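Local structure of terminal uridylyltransferase 1 (Trypanosoma brucei, 5HZD) at residues H30-A44 and T482-L496. The protein adds uridines from UTP to the 3' ends of guide RNAs, ribosomal RNAs and some mRNAs during mitochondrial RNA editing. Sequence-based numbering, arbitrary orientation. Where two conformers were deposited one is given.
Sequences HADLLPDHARLRRIA and TKSLRVRTELYRGLL. With ZN (zinc ion), chain B; SO4 (sulfate ion), chain E.
One face of the Y492 ring is covered by CA of R41, which stands 3.9 Å from the ring centroid and almost on its normal, a CH-pi contact, while NE2 and CD2 of H37 lie at the ring edge, the two ring planes being oblique to each other. H37 presents one face to L485, with CD2 of the leucine 4.1 Å from the imidazole centroid, and keeps OG1 of T489 and a water at its edge; that water joins H37 NE2 to Y492 OH. The H37 side chain leaves opposite its own backbone N (chi1 -179°), which carries the imidazole as a knob in among L485, R488, T489 and Y492, and Y492 returns the packing among H37, L40, R41 and A44.

L40 is a third knob: its CD1 sits over one face of the R493 guanidinium, 3.6 Å from NH1. Along the edge of that flat group lie E490, D36 and a sulfate, probably from the crystallisation liquor. NE and NH2 grip the E490 carboxylate side-on, one nitrogen to each oxygen; NH2 also faces D36 OD2 in a long salt bridge of 3.6 Å, and NH1 donates to sulfate O2 over 2.9 Å. R39 bonds both D36 OD1, completing a four-residue salt-bridge network, and the same sulfate.

At the other end R486, bent at chi3 (61°), swings NH1 back to L33 O, a 2.8 Å hydrogen bond lying in the guanidinium plane, and T482 CG2 packs on H30, which binds the zinc ion with C8, C11 and H25.

The axes of 37-44 and 482-496 run in the same general direction, 39° apart. The turn L34-H37 leads from the zinc finger into this pair; helix 19-30 adjoins L34 and L485, helix 385-409 touches A44, Y492 and L495, and E490 and L491 pack on helix 310-324, which carries the UTP-binding K318 and K322.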
# COMPACT_ATOMS: atom_id res chain seq x y z
N HIS A 30 -14.13 16.97 -28.05
CA HIS A 30 -13.17 15.98 -27.60
C HIS A 30 -13.76 14.60 -27.43
O HIS A 30 -13.28 13.82 -26.60
CB HIS A 30 -12.49 16.42 -26.31
CG HIS A 30 -11.69 17.66 -26.49
ND1 HIS A 30 -10.68 17.75 -27.42
CD2 HIS A 30 -11.79 18.89 -25.92
CE1 HIS A 30 -10.17 18.96 -27.40
NE2 HIS A 30 -10.84 19.68 -26.52
N ALA A 31 -14.76 14.29 -28.24
CA ALA A 31 -15.38 12.97 -28.11
C ALA A 31 -14.36 11.86 -28.35
O ALA A 31 -14.48 10.79 -27.78
CB ALA A 31 -16.57 12.83 -29.01
N ASP A 32 -13.32 12.13 -29.15
CA ASP A 32 -12.24 11.15 -29.32
C ASP A 32 -11.53 10.76 -28.02
O ASP A 32 -10.94 9.68 -27.90
CB ASP A 32 -11.19 11.64 -30.33
CG ASP A 32 -10.42 12.85 -29.83
OD1 ASP A 32 -11.04 13.93 -29.69
OD2 ASP A 32 -9.19 12.72 -29.59
N LEU A 33 -11.59 11.64 -27.02
CA LEU A 33 -10.90 11.40 -25.77
C LEU A 33 -11.80 10.67 -24.77
O LEU A 33 -11.32 10.08 -23.81
CB LEU A 33 -10.42 12.73 -25.17
CG LEU A 33 -9.36 13.41 -26.04
CD1 LEU A 33 -8.92 14.69 -25.38
CD2 LEU A 33 -8.18 12.45 -26.23
N LEU A 34 -13.11 10.72 -25.02
CA LEU A 34 -14.06 10.09 -24.13
C LEU A 34 -15.12 9.39 -24.98
O LEU A 34 -16.31 9.71 -24.88
CB LEU A 34 -14.68 11.14 -23.19
CG LEU A 34 -15.09 12.47 -23.83
CD1 LEU A 34 -16.52 12.89 -23.40
CD2 LEU A 34 -14.09 13.58 -23.49
N PRO A 35 -14.69 8.43 -25.81
CA PRO A 35 -15.55 7.89 -26.88
C PRO A 35 -16.78 7.13 -26.41
O PRO A 35 -17.73 7.00 -27.19
CB PRO A 35 -14.61 6.95 -27.63
CG PRO A 35 -13.63 6.51 -26.60
CD PRO A 35 -13.40 7.72 -25.75
N ASP A 36 -16.78 6.61 -25.18
CA ASP A 36 -17.92 5.82 -24.72
C ASP A 36 -18.77 6.56 -23.71
O ASP A 36 -19.76 6.02 -23.23
CB ASP A 36 -17.43 4.50 -24.09
CG ASP A 36 -16.69 3.62 -25.10
OD1 ASP A 36 -17.13 3.57 -26.26
OD2 ASP A 36 -15.68 2.98 -24.72
N HIS A 37 -18.40 7.79 -23.38
CA HIS A 37 -19.10 8.52 -22.32
C HIS A 37 -20.59 8.70 -22.59
O HIS A 37 -21.43 8.27 -21.80
CB HIS A 37 -18.47 9.88 -22.01
CG HIS A 37 -19.16 10.62 -20.91
ND1 HIS A 37 -19.95 11.73 -21.14
CD2 HIS A 37 -19.21 10.38 -19.58
CE1 HIS A 37 -20.44 12.15 -19.98
NE2 HIS A 37 -20.02 11.34 -19.03
N ALA A 38 -20.93 9.37 -23.69
CA ALA A 38 -22.32 9.69 -23.97
C ALA A 38 -23.18 8.44 -24.10
O ALA A 38 -24.31 8.40 -23.61
CB ALA A 38 -22.42 10.54 -25.22
N ARG A 39 -22.62 7.41 -24.72
CA ARG A 39 -23.30 6.14 -24.97
C ARG A 39 -23.60 5.35 -23.70
O ARG A 39 -24.72 4.86 -23.50
CB ARG A 39 -22.47 5.28 -25.92
CG ARG A 39 -23.16 3.96 -26.27
CD ARG A 39 -22.36 3.18 -27.32
NE ARG A 39 -21.03 2.85 -26.83
CZ ARG A 39 -20.76 1.79 -26.08
NH1 ARG A 39 -21.72 0.94 -25.74
NH2 ARG A 39 -19.52 1.57 -25.66
N LEU A 40 -22.61 5.19 -22.84
CA LEU A 40 -22.85 4.45 -21.61
C LEU A 40 -23.71 5.25 -20.65
O LEU A 40 -24.49 4.68 -19.88
CB LEU A 40 -21.53 4.05 -20.94
CG LEU A 40 -20.70 3.02 -21.71
CD1 LEU A 40 -19.49 2.59 -20.89
CD2 LEU A 40 -21.57 1.80 -22.11
N ARG A 41 -23.55 6.58 -20.65
CA ARG A 41 -24.40 7.44 -19.83
C ARG A 41 -25.85 7.26 -20.22
O ARG A 41 -26.73 7.18 -19.35
CB ARG A 41 -24.00 8.92 -19.96
CG ARG A 41 -24.97 9.94 -19.36
CD ARG A 41 -24.28 11.32 -19.27
NE ARG A 41 -25.15 12.44 -18.94
CZ ARG A 41 -25.29 12.96 -17.71
NH1 ARG A 41 -24.61 12.44 -16.69
NH2 ARG A 41 -26.10 13.99 -17.51
N ARG A 42 -26.10 7.21 -21.52
CA ARG A 42 -27.47 7.03 -21.99
C ARG A 42 -28.05 5.68 -21.57
O ARG A 42 -29.20 5.61 -21.13
CB ARG A 42 -27.56 7.19 -23.52
CG ARG A 42 -27.70 8.64 -23.99
CD ARG A 42 -28.07 8.73 -25.49
NE ARG A 42 -26.96 8.36 -26.36
CZ ARG A 42 -26.75 7.14 -26.85
NH1 ARG A 42 -27.59 6.15 -26.55
NH2 ARG A 42 -25.71 6.90 -27.63
N ILE A 43 -27.25 4.62 -21.70
CA ILE A 43 -27.70 3.29 -21.25
C ILE A 43 -28.03 3.29 -19.77
O ILE A 43 -29.10 2.83 -19.36
CB ILE A 43 -26.71 2.18 -21.62
CG1 ILE A 43 -26.62 2.06 -23.15
CG2 ILE A 43 -27.15 0.84 -21.03
CD1 ILE A 43 -25.48 1.22 -23.66
N ALA A 44 -27.13 3.83 -18.95
CA ALA A 44 -27.36 3.83 -17.51
C ALA A 44 -28.54 4.72 -17.14
O ALA A 44 -29.29 4.39 -16.23
CB ALA A 44 -26.11 4.26 -16.76
N THR A 482 -11.92 16.59 -19.60
CA THR A 482 -11.95 15.39 -20.43
C THR A 482 -11.50 14.18 -19.63
O THR A 482 -12.11 13.10 -19.74
CB THR A 482 -11.17 15.54 -21.78
OG1 THR A 482 -9.78 15.79 -21.51
CG2 THR A 482 -11.75 16.66 -22.56
N LYS A 483 -10.48 14.32 -18.79
CA LYS A 483 -10.08 13.19 -17.98
C LYS A 483 -11.24 12.78 -17.06
O LYS A 483 -11.45 11.59 -16.80
CB LYS A 483 -8.81 13.51 -17.17
CG LYS A 483 -7.53 13.51 -17.99
CD LYS A 483 -6.30 13.39 -17.09
CE LYS A 483 -5.03 13.45 -17.93
NZ LYS A 483 -3.81 13.34 -17.08
N SER A 484 -11.99 13.76 -16.56
CA SER A 484 -13.06 13.46 -15.59
C SER A 484 -14.16 12.65 -16.27
O SER A 484 -14.78 11.79 -15.65
CB SER A 484 -13.65 14.73 -14.94
OG SER A 484 -14.51 15.43 -15.84
N LEU A 485 -14.37 12.91 -17.56
CA LEU A 485 -15.44 12.21 -18.26
C LEU A 485 -14.98 10.79 -18.60
O LEU A 485 -15.81 9.88 -18.71
CB LEU A 485 -15.87 12.99 -19.50
CG LEU A 485 -16.56 14.33 -19.09
CD1 LEU A 485 -17.11 15.05 -20.32
CD2 LEU A 485 -17.66 14.09 -18.04
N ARG A 486 -13.67 10.59 -18.77
CA ARG A 486 -13.12 9.23 -18.84
C ARG A 486 -13.40 8.46 -17.55
O ARG A 486 -13.76 7.28 -17.59
CB ARG A 486 -11.62 9.24 -19.19
CG ARG A 486 -11.36 9.75 -20.61
CD ARG A 486 -9.86 9.94 -20.91
NE ARG A 486 -9.14 8.67 -20.81
CZ ARG A 486 -9.03 7.81 -21.81
NH1 ARG A 486 -9.60 8.08 -22.98
NH2 ARG A 486 -8.36 6.67 -21.64
N VAL A 487 -13.26 9.12 -16.41
CA VAL A 487 -13.57 8.49 -15.13
C VAL A 487 -15.06 8.18 -15.03
O VAL A 487 -15.45 7.06 -14.69
CB VAL A 487 -13.14 9.38 -13.95
CG1 VAL A 487 -13.59 8.74 -12.63
CG2 VAL A 487 -11.62 9.54 -13.96
N ARG A 488 -15.91 9.16 -15.33
CA ARG A 488 -17.35 8.93 -15.30
C ARG A 488 -17.74 7.78 -16.21
O ARG A 488 -18.64 7.01 -15.88
CB ARG A 488 -18.13 10.19 -15.69
CG ARG A 488 -17.99 11.36 -14.69
CD ARG A 488 -18.46 11.04 -13.26
NE ARG A 488 -19.89 10.74 -13.20
CZ ARG A 488 -20.87 11.65 -13.15
NH1 ARG A 488 -20.61 12.97 -13.17
NH2 ARG A 488 -22.13 11.25 -13.07
N THR A 489 -17.11 7.69 -17.39
CA THR A 489 -17.38 6.57 -18.32
C THR A 489 -17.20 5.24 -17.62
O THR A 489 -18.08 4.35 -17.72
CB THR A 489 -16.43 6.57 -19.54
OG1 THR A 489 -16.64 7.76 -20.31
CG2 THR A 489 -16.71 5.39 -20.46
N GLU A 490 -16.07 5.09 -16.93
CA GLU A 490 -15.78 3.83 -16.25
C GLU A 490 -16.73 3.54 -15.09
O GLU A 490 -17.05 2.36 -14.83
CB GLU A 490 -14.31 3.75 -15.81
CG GLU A 490 -13.29 3.86 -16.97
CD GLU A 490 -13.54 2.87 -18.12
OE1 GLU A 490 -13.96 1.71 -17.87
OE2 GLU A 490 -13.32 3.26 -19.31
N LEU A 491 -17.22 4.57 -14.41
CA LEU A 491 -18.19 4.32 -13.34
C LEU A 491 -19.50 3.81 -13.94
O LEU A 491 -20.12 2.88 -13.40
CB LEU A 491 -18.40 5.60 -12.53
CG LEU A 491 -17.19 5.95 -11.66
CD1 LEU A 491 -17.27 7.42 -11.25
CD2 LEU A 491 -17.13 5.07 -10.41
N TYR A 492 -19.93 4.37 -15.08
CA TYR A 492 -21.14 3.85 -15.73
C TYR A 492 -20.90 2.43 -16.17
O TYR A 492 -21.80 1.59 -16.05
CB TYR A 492 -21.55 4.66 -16.98
CG TYR A 492 -21.97 6.07 -16.73
CD1 TYR A 492 -23.02 6.36 -15.86
CD2 TYR A 492 -21.37 7.12 -17.41
CE1 TYR A 492 -23.42 7.67 -15.64
CE2 TYR A 492 -21.76 8.44 -17.20
CZ TYR A 492 -22.79 8.70 -16.33
OH TYR A 492 -23.18 10.00 -16.10
N ARG A 493 -19.71 2.13 -16.72
CA ARG A 493 -19.41 0.81 -17.23
C ARG A 493 -19.44 -0.20 -16.08
O ARG A 493 -19.98 -1.31 -16.24
CB ARG A 493 -18.06 0.81 -17.94
CG ARG A 493 -17.85 -0.41 -18.79
CD ARG A 493 -16.45 -0.61 -19.34
NE ARG A 493 -15.78 0.60 -19.77
CZ ARG A 493 -15.86 1.16 -20.98
NH1 ARG A 493 -16.62 0.67 -21.97
NH2 ARG A 493 -15.15 2.26 -21.20
N GLY A 494 -18.90 0.19 -14.93
CA GLY A 494 -18.92 -0.71 -13.78
C GLY A 494 -20.34 -1.03 -13.33
O GLY A 494 -20.66 -2.19 -13.03
N LEU A 495 -21.19 -0.01 -13.28
CA LEU A 495 -22.59 -0.15 -12.87
C LEU A 495 -23.28 -1.15 -13.78
O LEU A 495 -23.92 -2.10 -13.31
CB LEU A 495 -23.30 1.19 -12.99
CG LEU A 495 -24.77 1.22 -12.61
CD1 LEU A 495 -24.91 0.91 -11.12
CD2 LEU A 495 -25.37 2.59 -12.92
N LEU A 496 -23.14 -0.95 -15.08
CA LEU A 496 -23.83 -1.79 -16.05
C LEU A 496 -23.32 -3.22 -16.02
O LEU A 496 -24.10 -4.16 -16.24
CB LEU A 496 -23.72 -1.20 -17.47
CG LEU A 496 -24.37 0.18 -17.60
CD1 LEU A 496 -24.03 0.85 -18.95
CD2 LEU A 496 -25.86 0.09 -17.40
ZN ZN B . -10.96 21.68 -25.51
S SO4 E . -18.89 -1.51 -23.51
O1 SO4 E . -18.01 -0.58 -24.22
O2 SO4 E . -18.79 -1.32 -22.06
O3 SO4 E . -18.49 -2.88 -23.85
O4 SO4 E . -20.27 -1.27 -23.95
O HOH W 1 -9.62 7.73 -26.02
O HOH W 2 -13.90 3.57 -23.01
O HOH W 3 -20.99 11.89 -16.54
O HOH W 4 -24.62 13.30 -13.90